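Local coordinates for hypothetical protein (Neisseria meningitidis, PDB 2O5H) that is of unknown function, belongs to the DUF596 family, and forms an alpha-beta dimer whose two chains are joined by a disulfide, at residues Gly66-Gln71 / Ala122-Pro127; Leu32-Leu37 / Ile57-Leu62; Glu90-Tyr95 / Gly111-Val116; Lys14-Arg19 / Ser39-Phe44. All blocks are in the same frame, centred on the assembly; numbering follows the deposited sequence. Where two conformers were deposited one is given.

Contact 1: Gly66-Gln71 / Ala122-Pro127; sequences GHLKLQ and AVWIDP
Leu68 and Trp124 face each other as a non-hydrogen-bonded pair of antiparallel strands. Leu68 CG lies anti to the backbone N (chi1 177°), and from it the methyl CD1 reaches over one face of the indole, offset toward the rim. It is 4.2 Å from the centroid of the five-membered ring of Trp124, a CH-pi contact. The same methyl meets Ala122 CB at 3.5 Å, so one branch of Leu68 touches two side chains of the neighbouring strand. At the benzo end of the indole, Trp124 CZ3 lies 4.0 Å from His67 CB. The indole nitrogen is used too: Trp124 NE1 is hydrogen-bonded to Leu32 O.

Strands 68-72 and 121-125 are the inner pair of a four-stranded antiparallel sheet. On the face that also holds Ala122, the side chains of Leu68, Leu70 and Trp124 pack on helices. Leu68 touches Leu62 and Leu63, and Trp124 touches Thr27 and Ile28. Lys69 and Val123 form the hydrogen-bonded pair, with N to O bonds in both directions. The bond from Ile125 N to His67 O is 2.8 Å long and nearly straight, at 173°.

Beyond it, a water donates to Ile125 O at 2.7 Å and also bonds to His67 ND1, while Pro127 CG lies at the edge of the imidazole. Lys69 is extended beyond CG and crosses Ile125 at about a right angle, with Lys69 CD 3.9 Å from Ile125 CD1. Ile125 CB rests 3.6 Å from Gly66 O. Gly66 has positive phi and completes a Schellman motif at the end of the preceding helix.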
# COMPACT_ATOMS: atom_id res chain seq x y z
N GLY A 66 -9.32 13.16 -10.80
CA GLY A 66 -9.32 12.21 -11.92
C GLY A 66 -8.10 11.30 -11.99
O GLY A 66 -7.87 10.67 -13.03
N HIS A 67 -7.31 11.20 -10.92
CA HIS A 67 -6.12 10.33 -10.96
C HIS A 67 -6.52 8.90 -10.73
O HIS A 67 -5.91 7.95 -11.25
CB HIS A 67 -5.09 10.73 -9.89
CG HIS A 67 -4.52 12.10 -10.08
ND1 HIS A 67 -3.60 12.40 -11.06
CD2 HIS A 67 -4.74 13.26 -9.40
CE1 HIS A 67 -3.28 13.68 -10.99
NE2 HIS A 67 -3.95 14.22 -9.99
N LEU A 68 -7.55 8.75 -9.91
CA LEU A 68 -7.99 7.46 -9.45
C LEU A 68 -9.40 7.21 -9.96
O LEU A 68 -10.23 8.11 -9.99
CB LEU A 68 -7.98 7.47 -7.92
CG LEU A 68 -8.47 6.24 -7.21
CD1 LEU A 68 -7.45 5.09 -7.44
CD2 LEU A 68 -8.59 6.62 -5.73
N LYS A 69 -9.65 5.97 -10.36
CA LYS A 69 -11.01 5.50 -10.67
C LYS A 69 -11.17 4.15 -9.98
O LYS A 69 -10.19 3.54 -9.61
CB LYS A 69 -11.23 5.41 -12.20
CG LYS A 69 -11.46 6.79 -12.86
CD LYS A 69 -11.68 6.73 -14.38
CE LYS A 69 -11.60 8.14 -14.97
NZ LYS A 69 -11.31 8.14 -16.44
N LEU A 70 -12.40 3.70 -9.77
CA LEU A 70 -12.62 2.47 -9.01
C LEU A 70 -13.38 1.44 -9.82
O LEU A 70 -14.35 1.76 -10.50
CB LEU A 70 -13.34 2.81 -7.67
CG LEU A 70 -12.60 3.81 -6.77
CD1 LEU A 70 -13.42 4.10 -5.46
CD2 LEU A 70 -11.21 3.30 -6.42
N GLN A 71 -13.00 0.20 -9.65
CA GLN A 71 -13.39 -0.88 -10.51
C GLN A 71 -13.94 -2.02 -9.64
O GLN A 71 -13.47 -2.24 -8.52
CB GLN A 71 -12.09 -1.28 -11.21
CG GLN A 71 -11.99 -2.59 -11.86
CD GLN A 71 -11.75 -3.75 -10.96
OE1 GLN A 71 -10.67 -3.93 -10.34
NE2 GLN A 71 -12.73 -4.62 -10.96
N ALA A 122 -8.60 0.09 -6.96
CA ALA A 122 -7.96 1.22 -7.61
C ALA A 122 -7.52 0.97 -9.06
O ALA A 122 -6.84 -0.02 -9.38
CB ALA A 122 -6.76 1.73 -6.73
N VAL A 123 -7.90 1.91 -9.92
CA VAL A 123 -7.35 2.08 -11.28
C VAL A 123 -6.75 3.47 -11.38
O VAL A 123 -7.41 4.46 -11.06
CB VAL A 123 -8.45 1.87 -12.36
CG1 VAL A 123 -7.87 2.06 -13.76
CG2 VAL A 123 -9.05 0.47 -12.18
N TRP A 124 -5.50 3.55 -11.81
CA TRP A 124 -4.79 4.83 -11.87
C TRP A 124 -4.72 5.30 -13.31
O TRP A 124 -4.34 4.53 -14.20
CB TRP A 124 -3.38 4.66 -11.32
CG TRP A 124 -3.41 4.52 -9.84
CD1 TRP A 124 -3.52 3.38 -9.11
CD2 TRP A 124 -3.40 5.61 -8.90
NE1 TRP A 124 -3.57 3.69 -7.75
CE2 TRP A 124 -3.50 5.06 -7.61
CE3 TRP A 124 -3.30 7.01 -9.05
CZ2 TRP A 124 -3.47 5.86 -6.45
CZ3 TRP A 124 -3.31 7.80 -7.90
CH2 TRP A 124 -3.40 7.22 -6.62
N ILE A 125 -5.09 6.56 -13.52
CA ILE A 125 -5.17 7.17 -14.84
C ILE A 125 -3.95 8.06 -15.03
O ILE A 125 -3.71 8.98 -14.25
CB ILE A 125 -6.51 7.96 -15.06
CG1 ILE A 125 -7.72 7.20 -14.49
CG2 ILE A 125 -6.69 8.39 -16.57
CD1 ILE A 125 -7.96 5.83 -15.15
N ASP A 126 -3.16 7.75 -16.05
CA ASP A 126 -1.89 8.44 -16.31
C ASP A 126 -2.17 9.90 -16.64
O ASP A 126 -3.03 10.19 -17.47
CB ASP A 126 -1.17 7.75 -17.46
CG ASP A 126 0.24 8.24 -17.67
OD1 ASP A 126 0.42 9.37 -18.17
OD2 ASP A 126 1.17 7.49 -17.33
N PRO A 127 -1.47 10.84 -15.97
CA PRO A 127 -1.73 12.27 -16.20
C PRO A 127 -1.35 12.71 -17.62
O PRO A 127 -2.02 13.58 -18.18
CB PRO A 127 -0.84 12.97 -15.16
CG PRO A 127 -0.42 11.91 -14.19
CD PRO A 127 -0.41 10.63 -14.97
O HOH W 1 -2.51 9.49 -11.91

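Contact 2: Leu32-Leu37 / Ile57-Leu62; sequences LPLSCL and ILFKEL
Leu37 and Leu62 reach toward each other tip to tip, with Leu37 CD2 3.7 Å from Leu62 CD1. Leu58 adds a second aliphatic contact. Its CG is anti to the backbone N (chi1 173°), and its methyl CD2 lies 4.2 Å from Leu37 CG. These two side chains cross obliquely. The same methyl, Leu58 CD2, also comes to 4.1 Å from Leu37 O.

The one aromatic contact joins Leu34 and Phe59. Leu34 CD2 meets the ring at its edge, near the ring plane, 4.1 Å from Phe59 CD1. Phe59 also meets the rings of Phe55 and Phe88.

All this is helix-to-helix packing in the buried core. The first turn of helix 34-41 lies against helix 48-64, close to the centre of the chain. All five touching side chains are apolar and buried. Thr27 of helix 20-30 touches both Leu37 and Leu62.

Backbone bonds shape the start of helix 34-41. Pro33 is the N-cap of this helix, and its carbonyl oxygen accepts from two amides. Cys36 N is 2.9 Å from Pro33 O, and Leu37 N is 3.2 Å from it. On this same turn, Cys36 SG forms a disulfide with Cys36 of the second subunit.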
# COMPACT_ATOMS: atom_id res chain seq x y z
N LEU A 32 -0.51 3.41 -6.16
CA LEU A 32 -0.71 2.51 -5.02
C LEU A 32 -2.17 2.04 -4.89
O LEU A 32 -3.08 2.83 -5.11
CB LEU A 32 -0.27 3.24 -3.72
CG LEU A 32 1.25 3.49 -3.61
CD1 LEU A 32 1.57 4.20 -2.29
CD2 LEU A 32 1.99 2.14 -3.70
N PRO A 33 -2.40 0.74 -4.54
CA PRO A 33 -3.76 0.19 -4.25
C PRO A 33 -4.34 0.86 -3.02
O PRO A 33 -3.61 1.52 -2.29
CB PRO A 33 -3.51 -1.29 -4.00
CG PRO A 33 -2.04 -1.36 -3.62
CD PRO A 33 -1.36 -0.29 -4.44
N LEU A 34 -5.67 0.77 -2.83
CA LEU A 34 -6.28 1.45 -1.69
C LEU A 34 -5.70 1.03 -0.38
O LEU A 34 -5.61 1.86 0.52
CB LEU A 34 -7.80 1.23 -1.63
CG LEU A 34 -8.58 1.71 -2.85
CD1 LEU A 34 -10.09 1.42 -2.56
CD2 LEU A 34 -8.38 3.20 -3.08
N SER A 35 -5.31 -0.24 -0.26
CA SER A 35 -4.69 -0.71 0.99
C SER A 35 -3.42 0.06 1.36
O SER A 35 -3.06 0.16 2.54
CB SER A 35 -4.35 -2.18 0.88
OG SER A 35 -3.39 -2.35 -0.14
N CYS A 36 -2.75 0.60 0.34
CA CYS A 36 -1.54 1.41 0.56
C CYS A 36 -1.86 2.88 0.74
O CYS A 36 -1.04 3.63 1.29
CB CYS A 36 -0.48 1.17 -0.55
SG CYS A 36 0.12 -0.52 -0.58
N LEU A 37 -3.04 3.32 0.30
CA LEU A 37 -3.49 4.65 0.68
C LEU A 37 -3.70 4.72 2.18
O LEU A 37 -3.48 5.78 2.77
CB LEU A 37 -4.80 5.02 -0.03
CG LEU A 37 -4.69 5.80 -1.34
CD1 LEU A 37 -3.76 5.17 -2.37
CD2 LEU A 37 -6.12 6.10 -1.91
N ILE A 57 -10.33 11.81 2.96
CA ILE A 57 -9.97 13.09 2.32
C ILE A 57 -9.03 12.81 1.13
O ILE A 57 -9.17 13.40 0.06
CB ILE A 57 -9.28 14.08 3.29
CG1 ILE A 57 -10.26 14.51 4.38
CG2 ILE A 57 -8.72 15.34 2.54
CD1 ILE A 57 -9.57 15.04 5.62
N LEU A 58 -8.08 11.90 1.34
CA LEU A 58 -7.09 11.62 0.32
C LEU A 58 -7.78 10.91 -0.85
O LEU A 58 -7.59 11.27 -2.01
CB LEU A 58 -5.96 10.75 0.90
CG LEU A 58 -4.86 10.19 -0.05
CD1 LEU A 58 -4.09 11.34 -0.79
CD2 LEU A 58 -3.92 9.33 0.77
N PHE A 59 -8.53 9.87 -0.52
CA PHE A 59 -9.35 9.09 -1.44
C PHE A 59 -10.20 10.02 -2.31
O PHE A 59 -10.15 9.94 -3.55
CB PHE A 59 -10.19 8.18 -0.55
CG PHE A 59 -11.22 7.34 -1.21
CD1 PHE A 59 -10.89 6.10 -1.76
CD2 PHE A 59 -12.58 7.71 -1.15
CE1 PHE A 59 -11.90 5.26 -2.30
CE2 PHE A 59 -13.59 6.90 -1.68
CZ PHE A 59 -13.24 5.67 -2.24
N LYS A 60 -10.98 10.90 -1.69
CA LYS A 60 -11.82 11.80 -2.45
C LYS A 60 -11.02 12.77 -3.30
O LYS A 60 -11.42 13.08 -4.42
CB LYS A 60 -12.79 12.61 -1.56
CG LYS A 60 -13.88 11.76 -0.93
CD LYS A 60 -15.15 12.54 -0.70
CE LYS A 60 -14.96 13.78 0.19
NZ LYS A 60 -14.42 13.45 1.53
N GLU A 61 -9.89 13.25 -2.81
CA GLU A 61 -9.13 14.21 -3.65
C GLU A 61 -8.54 13.55 -4.91
O GLU A 61 -8.52 14.14 -6.01
CB GLU A 61 -8.04 14.88 -2.83
CG GLU A 61 -7.33 16.01 -3.52
CD GLU A 61 -8.21 17.25 -3.72
OE1 GLU A 61 -9.40 17.27 -3.29
OE2 GLU A 61 -7.70 18.23 -4.30
N LEU A 62 -8.08 12.31 -4.77
CA LEU A 62 -7.58 11.58 -5.91
C LEU A 62 -8.69 11.31 -6.92
O LEU A 62 -8.46 11.45 -8.13
CB LEU A 62 -6.91 10.28 -5.46
CG LEU A 62 -5.66 10.46 -4.61
CD1 LEU A 62 -5.39 9.14 -3.86
CD2 LEU A 62 -4.48 10.81 -5.49

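Contact 3: Glu90-Tyr95 / Gly111-Val116; sequences EVWPEY and GMWLTV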
# COMPACT_ATOMS: atom_id res chain seq x y z
N GLU A 90 -20.37 3.00 4.42
CA GLU A 90 -21.46 2.13 4.82
C GLU A 90 -21.00 0.76 5.27
O GLU A 90 -21.70 0.12 6.05
CB GLU A 90 -22.53 2.02 3.71
CG GLU A 90 -23.35 3.31 3.64
CD GLU A 90 -24.69 3.17 2.95
OE1 GLU A 90 -25.16 2.02 2.74
OE2 GLU A 90 -25.29 4.21 2.62
N VAL A 91 -19.82 0.32 4.82
CA VAL A 91 -19.32 -1.03 5.09
C VAL A 91 -17.94 -0.98 5.79
O VAL A 91 -17.30 -2.00 6.01
CB VAL A 91 -19.21 -1.86 3.74
CG1 VAL A 91 -20.59 -2.19 3.21
CG2 VAL A 91 -18.41 -1.09 2.68
N TRP A 92 -17.52 0.23 6.15
CA TRP A 92 -16.20 0.43 6.75
C TRP A 92 -16.13 -0.36 8.07
O TRP A 92 -17.04 -0.29 8.91
CB TRP A 92 -15.98 1.92 7.03
CG TRP A 92 -14.57 2.27 7.33
CD1 TRP A 92 -14.02 2.53 8.56
CD2 TRP A 92 -13.53 2.43 6.36
NE1 TRP A 92 -12.67 2.84 8.40
CE2 TRP A 92 -12.36 2.80 7.06
CE3 TRP A 92 -13.47 2.28 4.96
CZ2 TRP A 92 -11.12 3.00 6.40
CZ3 TRP A 92 -12.23 2.53 4.30
CH2 TRP A 92 -11.09 2.90 5.03
N PRO A 93 -15.03 -1.12 8.28
CA PRO A 93 -14.88 -1.84 9.55
C PRO A 93 -15.02 -0.96 10.79
O PRO A 93 -14.62 0.22 10.78
CB PRO A 93 -13.42 -2.33 9.48
CG PRO A 93 -13.23 -2.59 7.97
CD PRO A 93 -13.84 -1.31 7.41
N GLU A 94 -15.51 -1.58 11.87
CA GLU A 94 -15.68 -0.92 13.15
C GLU A 94 -14.38 -0.69 13.91
O GLU A 94 -14.34 0.17 14.76
CB GLU A 94 -16.66 -1.71 14.01
CG GLU A 94 -18.12 -1.64 13.51
CD GLU A 94 -19.09 -2.34 14.47
OE1 GLU A 94 -18.77 -3.42 14.97
OE2 GLU A 94 -20.15 -1.78 14.78
N TYR A 95 -13.34 -1.46 13.59
CA TYR A 95 -12.07 -1.41 14.34
C TYR A 95 -11.00 -1.56 13.30
O TYR A 95 -11.23 -2.15 12.24
CB TYR A 95 -11.96 -2.57 15.36
CG TYR A 95 -13.02 -2.51 16.44
CD1 TYR A 95 -12.83 -1.72 17.60
CD2 TYR A 95 -14.21 -3.20 16.29
CE1 TYR A 95 -13.80 -1.63 18.53
CE2 TYR A 95 -15.19 -3.13 17.24
CZ TYR A 95 -14.97 -2.34 18.36
OH TYR A 95 -15.93 -2.25 19.32
N GLY A 111 -6.11 -2.78 6.27
CA GLY A 111 -5.30 -3.07 5.08
C GLY A 111 -5.80 -4.31 4.33
O GLY A 111 -5.96 -4.29 3.10
N MSE A 112 -6.02 -5.39 5.07
CA MSE A 112 -6.50 -6.64 4.45
C MSE A 112 -7.89 -6.49 3.85
O MSE A 112 -8.15 -6.97 2.75
CB MSE A 112 -6.53 -7.75 5.48
CG MSE A 112 -5.13 -8.13 5.90
SE MSE A 112 -5.10 -9.49 7.31
CE MSE A 112 -3.37 -9.04 8.08
N TRP A 113 -8.78 -5.81 4.59
CA TRP A 113 -10.14 -5.50 4.09
C TRP A 113 -10.10 -4.74 2.75
O TRP A 113 -10.84 -5.06 1.77
CB TRP A 113 -10.90 -4.73 5.19
CG TRP A 113 -12.36 -4.44 4.87
CD1 TRP A 113 -13.42 -5.24 5.11
CD2 TRP A 113 -12.87 -3.25 4.24
NE1 TRP A 113 -14.58 -4.64 4.65
CE2 TRP A 113 -14.26 -3.42 4.12
CE3 TRP A 113 -12.29 -2.05 3.79
CZ2 TRP A 113 -15.10 -2.41 3.58
CZ3 TRP A 113 -13.09 -1.09 3.22
CH2 TRP A 113 -14.51 -1.27 3.13
N LEU A 114 -9.23 -3.74 2.68
CA LEU A 114 -9.03 -2.95 1.46
C LEU A 114 -8.41 -3.78 0.32
O LEU A 114 -8.56 -3.42 -0.83
CB LEU A 114 -8.22 -1.71 1.77
CG LEU A 114 -8.96 -0.55 2.50
CD1 LEU A 114 -7.94 0.52 2.91
CD2 LEU A 114 -10.09 0.06 1.60
N THR A 115 -7.80 -4.90 0.66
CA THR A 115 -7.26 -5.85 -0.34
C THR A 115 -8.27 -6.83 -0.86
O THR A 115 -8.26 -7.14 -2.05
CB THR A 115 -6.09 -6.61 0.22
OG1 THR A 115 -5.15 -5.68 0.71
CG2 THR A 115 -5.39 -7.53 -0.85
N VAL A 116 -9.14 -7.37 0.00
CA VAL A 116 -9.95 -8.49 -0.44
C VAL A 116 -11.46 -8.30 -0.26
O VAL A 116 -12.23 -9.10 -0.78
CB VAL A 116 -9.48 -9.87 0.19
CG1 VAL A 116 -8.05 -10.24 -0.23
CG2 VAL A 116 -9.64 -9.88 1.74
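The carbonyl oxygen of Met112, a selenomethionine, accepts from both Thr115 N and Val116 N, each at 3.0 Å, in the helical turn that carries Trp113 to Pro93. Thr115 OG1 also donates to Gly111 O at 2.9 Å.

Trp113 carries most of the contact. Its CG is anti to the backbone N (chi1 -175°), and its indole extends to meet three residues. Pro93 lies over one face. Pro93 CG is 3.8 Å from the centroid of the five-membered ring of Trp113 and only 11° off the ring normal, a CH-pi contact. Pro93 CD covers the centre of the same indole. Val91 comes to the edge, in plane, with Val91 CG2 3.7 Å from Trp113 CZ2. Trp92 meets the far end of the ring, with Trp92 CE3 3.8 Å from Trp113 CZ3. The planes of their six-membered rings meet obliquely, at 71°. Trp92 CZ3 goes on to Leu114 CD2 at 4.2 Å.

Outside the two segments, Trp92 meets the rings of Phe55 and Phe56, and Trp113 touches Phe108 and Pro119. The arrangement is a proline-on-tryptophan CH-pi contact in an aromatic cluster, packing the end of helix 81-91 and the chain after it against helix 110-116.

Contact 4: Lys14-Arg19 / Ser39-Phe44; sequences KRYQDR and STIKDF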
# COMPACT_ATOMS: atom_id res chain seq x y z
N LYS A 14 -9.22 19.89 8.74
CA LYS A 14 -8.30 21.02 8.66
C LYS A 14 -6.84 20.66 8.90
O LYS A 14 -5.94 21.12 8.16
CB LYS A 14 -8.75 22.13 9.62
CG LYS A 14 -8.18 23.48 9.28
CD LYS A 14 -9.04 24.61 9.83
CE LYS A 14 -8.19 25.87 9.99
NZ LYS A 14 -8.96 27.00 10.60
N ARG A 15 -6.58 19.84 9.91
CA ARG A 15 -5.21 19.43 10.21
C ARG A 15 -4.63 18.55 9.10
O ARG A 15 -3.45 18.66 8.81
CB ARG A 15 -5.12 18.72 11.56
CG ARG A 15 -5.50 19.65 12.72
CD ARG A 15 -5.22 19.01 14.08
NE ARG A 15 -6.33 18.15 14.50
CZ ARG A 15 -6.25 16.83 14.57
NH1 ARG A 15 -5.11 16.25 14.27
NH2 ARG A 15 -7.29 16.10 14.95
N TYR A 16 -5.45 17.72 8.47
CA TYR A 16 -4.94 16.83 7.40
C TYR A 16 -4.52 17.62 6.14
O TYR A 16 -3.59 17.25 5.42
CB TYR A 16 -5.89 15.65 7.08
CG TYR A 16 -5.31 14.75 5.99
CD1 TYR A 16 -4.28 13.84 6.28
CD2 TYR A 16 -5.72 14.88 4.67
CE1 TYR A 16 -3.71 13.07 5.30
CE2 TYR A 16 -5.15 14.13 3.65
CZ TYR A 16 -4.14 13.23 3.97
OH TYR A 16 -3.59 12.49 2.95
N GLN A 17 -5.17 18.77 5.94
CA GLN A 17 -4.90 19.63 4.78
C GLN A 17 -3.44 19.94 4.53
O GLN A 17 -3.03 20.04 3.37
CB GLN A 17 -5.72 20.92 4.89
CG GLN A 17 -6.42 21.32 3.58
CD GLN A 17 -7.30 20.20 2.99
OE1 GLN A 17 -7.79 19.31 3.72
NE2 GLN A 17 -7.50 20.24 1.68
N ASP A 18 -2.64 20.07 5.59
CA ASP A 18 -1.22 20.43 5.47
C ASP A 18 -0.28 19.29 5.01
O ASP A 18 0.93 19.51 4.81
CB ASP A 18 -0.70 21.01 6.79
CG ASP A 18 -1.71 21.92 7.49
OD1 ASP A 18 -2.67 22.41 6.84
OD2 ASP A 18 -1.54 22.15 8.70
N ARG A 19 -0.80 18.07 4.87
CA ARG A 19 -0.00 16.98 4.25
C ARG A 19 -0.69 16.39 3.02
O ARG A 19 -0.17 15.44 2.41
CB ARG A 19 0.29 15.86 5.26
CG ARG A 19 -0.98 15.24 5.90
CD ARG A 19 -0.64 14.11 6.83
NE ARG A 19 -0.29 12.86 6.13
CZ ARG A 19 0.42 11.90 6.68
NH1 ARG A 19 0.90 12.07 7.91
NH2 ARG A 19 0.67 10.76 5.99
N SER A 39 -2.09 2.79 4.40
CA SER A 39 -0.72 2.82 4.94
C SER A 39 -0.08 4.24 4.86
O SER A 39 0.63 4.66 5.78
CB SER A 39 0.14 1.78 4.24
OG SER A 39 -0.40 0.49 4.50
N THR A 40 -0.35 4.96 3.78
CA THR A 40 0.14 6.32 3.58
C THR A 40 -0.31 7.30 4.68
O THR A 40 0.46 8.20 5.09
CB THR A 40 -0.34 6.86 2.18
OG1 THR A 40 0.19 6.03 1.12
CG2 THR A 40 0.12 8.30 1.93
N ILE A 41 -1.55 7.11 5.17
CA ILE A 41 -2.08 8.03 6.20
C ILE A 41 -1.83 7.51 7.63
O ILE A 41 -2.07 8.22 8.61
CB ILE A 41 -3.59 8.45 5.93
CG1 ILE A 41 -4.57 7.26 5.83
CG2 ILE A 41 -3.70 9.31 4.68
CD1 ILE A 41 -4.86 6.63 7.20
N LYS A 42 -1.31 6.30 7.75
CA LYS A 42 -1.16 5.69 9.08
C LYS A 42 -0.40 6.55 10.09
O LYS A 42 -0.73 6.59 11.27
CB LYS A 42 -0.43 4.36 8.95
CG LYS A 42 -1.36 3.18 8.92
CD LYS A 42 -1.82 2.84 10.35
CE LYS A 42 -1.41 1.40 10.72
NZ LYS A 42 -1.67 1.15 12.18
N ASP A 43 0.64 7.22 9.61
CA ASP A 43 1.51 8.00 10.50
C ASP A 43 0.85 9.29 10.95
O ASP A 43 1.38 9.95 11.84
CB ASP A 43 2.86 8.28 9.83
CG ASP A 43 2.73 9.25 8.67
OD1 ASP A 43 2.12 8.91 7.65
OD2 ASP A 43 3.25 10.39 8.78
N PHE A 44 -0.30 9.64 10.36
CA PHE A 44 -0.99 10.91 10.68
C PHE A 44 -1.56 10.90 12.09
O PHE A 44 -1.55 11.93 12.75
CB PHE A 44 -2.09 11.19 9.65
CG PHE A 44 -3.02 12.34 10.02
CD1 PHE A 44 -2.55 13.65 10.09
CD2 PHE A 44 -4.38 12.09 10.25
CE1 PHE A 44 -3.41 14.71 10.40
CE2 PHE A 44 -5.27 13.12 10.57
CZ PHE A 44 -4.77 14.46 10.64
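The backbones of 14-19 and 39-44 come nearest at Tyr16 and Phe44, whose CA atoms are 7.8 Å apart. The two rings form a T-shaped (edge-to-face) pair. Phe44 CG is anti to the backbone N (chi1 170°), and the ring it carries meets Tyr16. The edge of Tyr16 points at the face of Phe44, with CD1 over the centre of that ring. Their planes stand at 84° and their centroids are 5.5 Å apart. Tyr16 CB packs on Phe44 CZ at 3.9 Å. Tyr16 OH is 3.6 Å from Ile41 CG2.

A salt bridge lies beside the rings. Arg19 grips Asp43 end-on with two nitrogens, one to each oxygen. Arg19 NH2 is 2.9 Å from Asp43 OD1, met on the syn side. Arg19 NH1 is 3.0 Å from Asp43 OD2 and approaches from above the carboxylate plane. The two flat groups are turned 45° from each other. Phe44 CB lies over one face of the guanidinium, 3.6 Å from Arg19 NH1.

Tyr30 of the second subunit packs on Arg19 and Thr40. Asp23 OD2 of helix 20-30 forms a salt bridge with Arg19 NE and a hydrogen bond with Tyr16 OH. Helix 48-64 borders both rings through Ala54.

Overall arrangement
Contact 2 lies nearest the centre of the chain and touches contacts 1, 3 and 4, which do not touch one another. Its centre is about 10 Å from the centre of contact 1, 11 Å from that of contact 4 and 14 Å from that of contact 3. Contacts 2 and 4 share helix 34-41, alternate along the chain and both reach the second subunit. Both close before contacts 1 and 3 open. Helix 48-64 leads directly into strand 68-72, so the chain runs from contact 2 straight into the sheet of contact 1. Contact 3 is nested inside the loop that contact 1 closes. Cys36 of contact 2 forms the disulfide to the second subunit.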